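Local structure of uncharacterized protein (Porphyromonas gingivalis, 1ZBS) at residues 13-18 with 273-278; 222-227 with 254-259. The protein is of unknown function but is probably an N-acetylglucosamine kinase of the ASKHA family, transferring a phosphate from ATP to an amino sugar. All coordinates share one frame; numbering follows the deposited sequence.

In the fold
Contact 1 and contact 2 belong to the two halves of an ASKHA-type kinase fold, each built on a five-stranded mixed sheet of order 3-2-1-4-5. Contact 1 lays helix 271-280 against strand 11-18 of the first sheet. Contact 2 joins helices 210-229 and 249-258, which lie against the second. Their centres are about 30 Å apart and their nearest atoms about 17 Å, so they do not touch. Both segments of contact 2 fall between those of contact 1 in sequence, because the last helix returns to the N-terminal half. In ASKHA kinases, nucleotide and substrate bind in the cleft between such halves; each contact here is packing within its own half.

Contact 1 of 2, residues 13-18 with 273-278; sequences DWCIAK and GLIQYH
I275 faces strand 13-18 with both branches of its side chain, and each branch finds a different partner. CD1, at the end of the longer branch, lies 3.8 Å from C15 SG, while the short methyl CG2 lies 4.0 Å from A17 CB. The division follows from the torsions: CG1 stands anti to the carbonyl carbon (chi1 -65°) and the branch then runs on extended, carrying CD1 to the sulfur, whereas CG2, anti to the backbone N, leans the other way, to the alanine methyl. C15 and A17, two apart in the strand, point toward the helix and present SG and CB as neighbouring bumps on one face, with SG anti to the backbone N of its own residue (chi1 169°). No hydrogen bond crosses the contact, and all three residues are buried. The CA atoms of A17 and I275 are 6.9 Å apart, a close approach consistent with the small alanine side chain.

This is helix-on-sheet packing in the N-terminal half of the ASKHA fold, where strand 11-18 runs antiparallel to both its neighbours, 2-7 and 21-29. The hairpin that joins it to strand 2-7 is, in this family, the usual place of the phosphate-binding loop. W14 and I16 turn to the other face of the sheet, where both side chains meet L3. On the helix, L274 and H278 pack against R103 of helix 97-105, and H278 also stacks on Y64 and is hydrogen-bonded through NE2 to Y66 OH, which ties the helix to strand 62-67 further across the same sheet.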
loop_
_atom_site.group_PDB
_atom_site.type_symbol
_atom_site.label_atom_id
_atom_site.label_comp_id
_atom_site.label_asym_id
_atom_site.label_seq_id
_atom_site.Cartn_x
_atom_site.Cartn_y
_atom_site.Cartn_z
ATOM N N ASP A 13 9.949 -0.377 24.683
ATOM C CA ASP A 13 9.807 0.142 26.036
ATOM C C ASP A 13 10.284 -0.880 27.071
ATOM O O ASP A 13 9.833 -2.024 27.080
ATOM C CB ASP A 13 8.350 0.514 26.307
ATOM C CG ASP A 13 8.191 1.362 27.551
ATOM O OD1 ASP A 13 7.044 1.746 27.869
ATOM O OD2 ASP A 13 9.217 1.646 28.209
ATOM N N TRP A 14 11.201 -0.458 27.936
ATOM C CA TRP A 14 11.746 -1.331 28.966
ATOM C C TRP A 14 11.387 -0.877 30.379
ATOM O O TRP A 14 11.138 0.311 30.628
ATOM C CB TRP A 14 13.274 -1.401 28.869
ATOM C CG TRP A 14 13.815 -2.051 27.642
ATOM C CD1 TRP A 14 14.194 -1.435 26.486
ATOM C CD2 TRP A 14 14.066 -3.448 27.453
ATOM N NE1 TRP A 14 14.676 -2.364 25.587
ATOM C CE2 TRP A 14 14.606 -3.609 26.156
ATOM C CE3 TRP A 14 13.889 -4.581 28.254
ATOM C CZ2 TRP A 14 14.970 -4.856 25.642
ATOM C CZ3 TRP A 14 14.253 -5.828 27.743
ATOM C CH2 TRP A 14 14.786 -5.952 26.448
ATOM N N CYS A 15 11.379 -1.834 31.306
ATOM C CA CYS A 15 11.093 -1.548 32.708
ATOM C C CYS A 15 11.676 -2.587 33.652
ATOM O O CYS A 15 11.504 -3.791 33.462
ATOM C CB CYS A 15 9.589 -1.448 32.961
ATOM S SG CYS A 15 9.165 -1.413 34.735
ATOM N N ILE A 16 12.384 -2.104 34.666
ATOM C CA ILE A 16 12.968 -2.969 35.675
ATOM C C ILE A 16 12.035 -2.868 36.877
ATOM O O ILE A 16 11.993 -1.842 37.551
ATOM C CB ILE A 16 14.386 -2.503 36.073
ATOM C CG1 ILE A 16 15.339 -2.657 34.889
ATOM C CG2 ILE A 16 14.894 -3.322 37.245
ATOM C CD1 ILE A 16 16.769 -2.270 35.204
ATOM N N ALA A 17 11.274 -3.927 37.125
ATOM C CA ALA A 17 10.330 -3.951 38.236
ATOM C C ALA A 17 10.760 -4.901 39.354
ATOM O O ALA A 17 11.557 -5.816 39.146
ATOM C CB ALA A 17 8.945 -4.349 37.728
ATOM N N LYS A 18 10.210 -4.672 40.543
ATOM C CA LYS A 18 10.493 -5.499 41.707
ATOM C C LYS A 18 9.188 -5.608 42.469
ATOM O O LYS A 18 8.653 -4.602 42.940
ATOM C CB LYS A 18 11.544 -4.841 42.600
ATOM C CG LYS A 18 12.125 -5.758 43.681
ATOM C CD LYS A 18 12.727 -4.930 44.813
ATOM C CE LYS A 18 13.708 -5.723 45.668
ATOM N NZ LYS A 18 15.005 -5.985 44.969
ATOM N N GLY A 273 0.268 -3.041 32.928
ATOM C CA GLY A 273 -0.387 -4.330 32.940
ATOM C C GLY A 273 0.592 -5.484 33.017
ATOM O O GLY A 273 0.350 -6.441 33.749
ATOM N N LEU A 274 1.687 -5.417 32.265
ATOM C CA LEU A 274 2.670 -6.499 32.292
ATOM C C LEU A 274 3.415 -6.562 33.610
ATOM O O LEU A 274 3.941 -7.610 33.985
ATOM C CB LEU A 274 3.703 -6.360 31.174
ATOM C CG LEU A 274 3.465 -6.978 29.798
ATOM C CD1 LEU A 274 2.646 -8.264 29.930
ATOM C CD2 LEU A 274 2.764 -5.989 28.923
ATOM N N ILE A 275 3.488 -5.437 34.307
ATOM C CA ILE A 275 4.184 -5.427 35.575
ATOM C C ILE A 275 3.375 -6.207 36.586
ATOM O O ILE A 275 3.915 -7.063 37.286
ATOM C CB ILE A 275 4.402 -4.006 36.084
ATOM C CG1 ILE A 275 5.335 -3.268 35.117
ATOM C CG2 ILE A 275 4.993 -4.047 37.484
ATOM C CD1 ILE A 275 5.487 -1.802 35.413
ATOM N N GLN A 276 2.077 -5.931 36.656
ATOM C CA GLN A 276 1.233 -6.646 37.602
ATOM C C GLN A 276 1.113 -8.120 37.210
ATOM O O GLN A 276 1.015 -8.986 38.076
ATOM C CB GLN A 276 -0.161 -6.010 37.681
ATOM C CG GLN A 276 -0.204 -4.657 38.397
ATOM C CD GLN A 276 0.329 -4.707 39.836
ATOM O OE1 GLN A 276 1.530 -4.877 40.060
ATOM N NE2 GLN A 276 -0.568 -4.557 40.813
ATOM N N TYR A 277 1.138 -8.402 35.908
ATOM C CA TYR A 277 1.020 -9.774 35.432
ATOM C C TYR A 277 2.166 -10.652 35.927
ATOM O O TYR A 277 1.940 -11.699 36.523
ATOM C CB TYR A 277 0.993 -9.823 33.905
ATOM C CG TYR A 277 0.989 -11.240 33.382
ATOM C CD1 TYR A 277 -0.207 -11.924 33.171
ATOM C CD2 TYR A 277 2.188 -11.926 33.167
ATOM C CE1 TYR A 277 -0.211 -13.258 32.764
ATOM C CE2 TYR A 277 2.195 -13.257 32.765
ATOM C CZ TYR A 277 0.994 -13.916 32.567
ATOM O OH TYR A 277 1.000 -15.233 32.186
ATOM N N HIS A 278 3.396 -10.231 35.657
ATOM C CA HIS A 278 4.562 -10.987 36.084
ATOM C C HIS A 278 4.820 -10.806 37.571
ATOM O O HIS A 278 5.878 -11.168 38.081
ATOM C CB HIS A 278 5.782 -10.571 35.266
ATOM C CG HIS A 278 5.658 -10.905 33.816
ATOM N ND1 HIS A 278 5.735 -12.198 33.342
ATOM C CD2 HIS A 278 5.386 -10.129 32.740
ATOM C CE1 HIS A 278 5.514 -12.203 32.041
ATOM N NE2 HIS A 278 5.298 -10.959 31.651
#

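Contact 2 of 2, residues 222-227 with 254-259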
loop_
_atom_site.group_PDB
_atom_site.type_symbol
_atom_site.label_atom_id
_atom_site.label_comp_id
_atom_site.label_asym_id
_atom_site.label_seq_id
_atom_site.Cartn_x
_atom_site.Cartn_y
_atom_site.Cartn_z
ATOM N N ASP A 222 -14.006 -0.689 10.004
ATOM C CA ASP A 222 -13.418 -1.694 9.133
ATOM C C ASP A 222 -12.571 -2.666 9.933
ATOM O O ASP A 222 -12.559 -3.868 9.663
ATOM C CB ASP A 222 -12.514 -1.036 8.089
ATOM C CG ASP A 222 -13.088 -1.096 6.702
ATOM O OD1 ASP A 222 -13.700 -0.095 6.267
ATOM O OD2 ASP A 222 -12.930 -2.155 6.048
ATOM N N PHE A 223 -11.826 -2.131 10.895
ATOM C CA PHE A 223 -10.988 -2.978 11.725
ATOM C C PHE A 223 -11.851 -3.972 12.495
ATOM O O PHE A 223 -11.545 -5.167 12.531
ATOM C CB PHE A 223 -10.147 -2.150 12.700
ATOM C CG PHE A 223 -9.479 -2.977 13.766
ATOM C CD1 PHE A 223 -10.083 -3.145 15.008
ATOM C CD2 PHE A 223 -8.273 -3.625 13.514
ATOM C CE1 PHE A 223 -9.499 -3.959 15.981
ATOM C CE2 PHE A 223 -7.676 -4.442 14.478
ATOM C CZ PHE A 223 -8.290 -4.609 15.718
ATOM N N LEU A 224 -12.935 -3.494 13.096
ATOM C CA LEU A 224 -13.808 -4.386 13.857
ATOM C C LEU A 224 -14.395 -5.466 12.962
ATOM O O LEU A 224 -14.321 -6.661 13.269
ATOM C CB LEU A 224 -14.943 -3.594 14.510
ATOM C CG LEU A 224 -14.465 -2.627 15.589
ATOM C CD1 LEU A 224 -15.626 -1.768 16.072
ATOM C CD2 LEU A 224 -13.860 -3.424 16.735
ATOM N N VAL A 225 -14.968 -5.033 11.847
ATOM C CA VAL A 225 -15.575 -5.945 10.897
ATOM C C VAL A 225 -14.656 -7.093 10.471
ATOM O O VAL A 225 -14.988 -8.262 10.658
ATOM C CB VAL A 225 -16.033 -5.189 9.629
ATOM C CG1 VAL A 225 -16.618 -6.172 8.618
ATOM C CG2 VAL A 225 -17.081 -4.134 9.999
ATOM N N ARG A 226 -13.497 -6.756 9.916
ATOM C CA ARG A 226 -12.556 -7.760 9.423
ATOM C C ARG A 226 -11.584 -8.336 10.442
ATOM O O ARG A 226 -10.765 -9.192 10.099
ATOM C CB ARG A 226 -11.752 -7.164 8.277
ATOM C CG ARG A 226 -12.612 -6.410 7.290
ATOM C CD ARG A 226 -11.834 -5.260 6.694
ATOM N NE ARG A 226 -10.831 -5.696 5.734
ATOM C CZ ARG A 226 -11.021 -5.704 4.416
ATOM N NH1 ARG A 226 -12.178 -5.301 3.909
ATOM N NH2 ARG A 226 -10.043 -6.084 3.603
ATOM N N ASN A 227 -11.656 -7.883 11.689
ATOM C CA ASN A 227 -10.716 -8.382 12.689
ATOM C C ASN A 227 -11.334 -8.869 13.999
ATOM O O ASN A 227 -10.746 -9.708 14.682
ATOM C CB ASN A 227 -9.660 -7.299 12.993
ATOM C CG ASN A 227 -8.834 -6.920 11.766
ATOM O OD1 ASN A 227 -7.920 -7.643 11.375
ATOM N ND2 ASN A 227 -9.159 -5.786 11.150
ATOM N N SER A 254 -17.338 5.370 20.029
ATOM C CA SER A 254 -18.514 5.569 19.199
ATOM C C SER A 254 -18.682 4.451 18.187
ATOM O O SER A 254 -19.787 3.960 17.976
ATOM C CB SER A 254 -18.421 6.898 18.464
ATOM O OG SER A 254 -19.410 6.963 17.450
ATOM N N VAL A 255 -17.578 4.064 17.550
ATOM C CA VAL A 255 -17.604 2.996 16.556
ATOM C C VAL A 255 -18.045 1.676 17.193
ATOM O O VAL A 255 -18.956 1.021 16.698
ATOM C CB VAL A 255 -16.221 2.805 15.903
ATOM C CG1 VAL A 255 -16.256 1.613 14.957
ATOM C CG2 VAL A 255 -15.821 4.069 15.148
ATOM N N ILE A 256 -17.389 1.299 18.284
ATOM C CA ILE A 256 -17.718 0.078 18.996
ATOM C C ILE A 256 -19.196 0.079 19.393
ATOM O O ILE A 256 -19.922 -0.878 19.126
ATOM C CB ILE A 256 -16.860 -0.064 20.281
ATOM C CG1 ILE A 256 -15.407 -0.356 19.909
ATOM C CG2 ILE A 256 -17.448 -1.147 21.189
ATOM C CD1 ILE A 256 -14.417 -0.240 21.071
ATOM N N LYS A 257 -19.632 1.161 20.030
ATOM C CA LYS A 257 -21.017 1.297 20.474
ATOM C C LYS A 257 -21.961 1.137 19.282
ATOM O O LYS A 257 -22.938 0.389 19.337
ATOM C CB LYS A 257 -21.225 2.681 21.101
ATOM C CG LYS A 257 -22.328 2.764 22.143
ATOM C CD LYS A 257 -21.740 2.836 23.555
ATOM C CE LYS A 257 -20.915 4.110 23.749
ATOM N NZ LYS A 257 -20.304 4.224 25.105
ATOM N N LYS A 258 -21.650 1.847 18.205
ATOM C CA LYS A 258 -22.460 1.822 16.997
ATOM C C LYS A 258 -22.678 0.418 16.428
ATOM O O LYS A 258 -23.655 0.184 15.716
ATOM C CB LYS A 258 -21.828 2.737 15.949
ATOM C CG LYS A 258 -22.714 3.077 14.768
ATOM C CD LYS A 258 -22.234 4.371 14.113
ATOM C CE LYS A 258 -22.946 4.650 12.797
ATOM N NZ LYS A 258 -22.557 3.679 11.730
ATOM N N ARG A 259 -21.788 -0.518 16.741
ATOM C CA ARG A 259 -21.954 -1.882 16.247
ATOM C C ARG A 259 -22.539 -2.815 17.301
ATOM O O ARG A 259 -22.586 -4.029 17.105
ATOM C CB ARG A 259 -20.629 -2.453 15.738
ATOM C CG ARG A 259 -20.053 -1.696 14.568
ATOM C CD ARG A 259 -19.404 -2.644 13.582
ATOM N NE ARG A 259 -20.375 -3.343 12.744
ATOM C CZ ARG A 259 -20.609 -3.048 11.469
ATOM N NH1 ARG A 259 -19.946 -2.064 10.876
ATOM N NH2 ARG A 259 -21.492 -3.746 10.775
#
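The methyl CD1 of L224 fits against helix 249-258 between two residues, 3.6 Å from V255 CG1 and 4.0 Å from the backbone I256 CA. I256 CG1 follows at 4.1 Å from the same L224 CD1, so a single methyl makes all the close contacts of this buried, wholly apolar side. An extended chi2 (173°) carries it away from its own helix and across the gap, while V255 crosses its path obliquely.

The solvent side is more exposed and mixed in character, though its closest approach is just as short. There V225 CG2 sits 3.6 Å above the guanidinium plane of R259, over one face but offset toward the rim, with R259 NH1 its nearest atom. R259 lies in the turn at the C-terminal end of the segment, and bends at chi2 and chi3 turn one face of the guanidinium to the valine methyl. Its charge is met by D221, whose carboxylate forms a salt bridge with NH1.

V225 also packs on Q162 of the second subunit, whose K160 hydrogen-bonds N227 OD1. On the sheet side, L224 and I256 both rest on L238 of strand 238-241, and helix 249-258, after the short helix 243-247, belongs to the beta-alpha-beta crossover from that strand to the parallel edge strand 263-267.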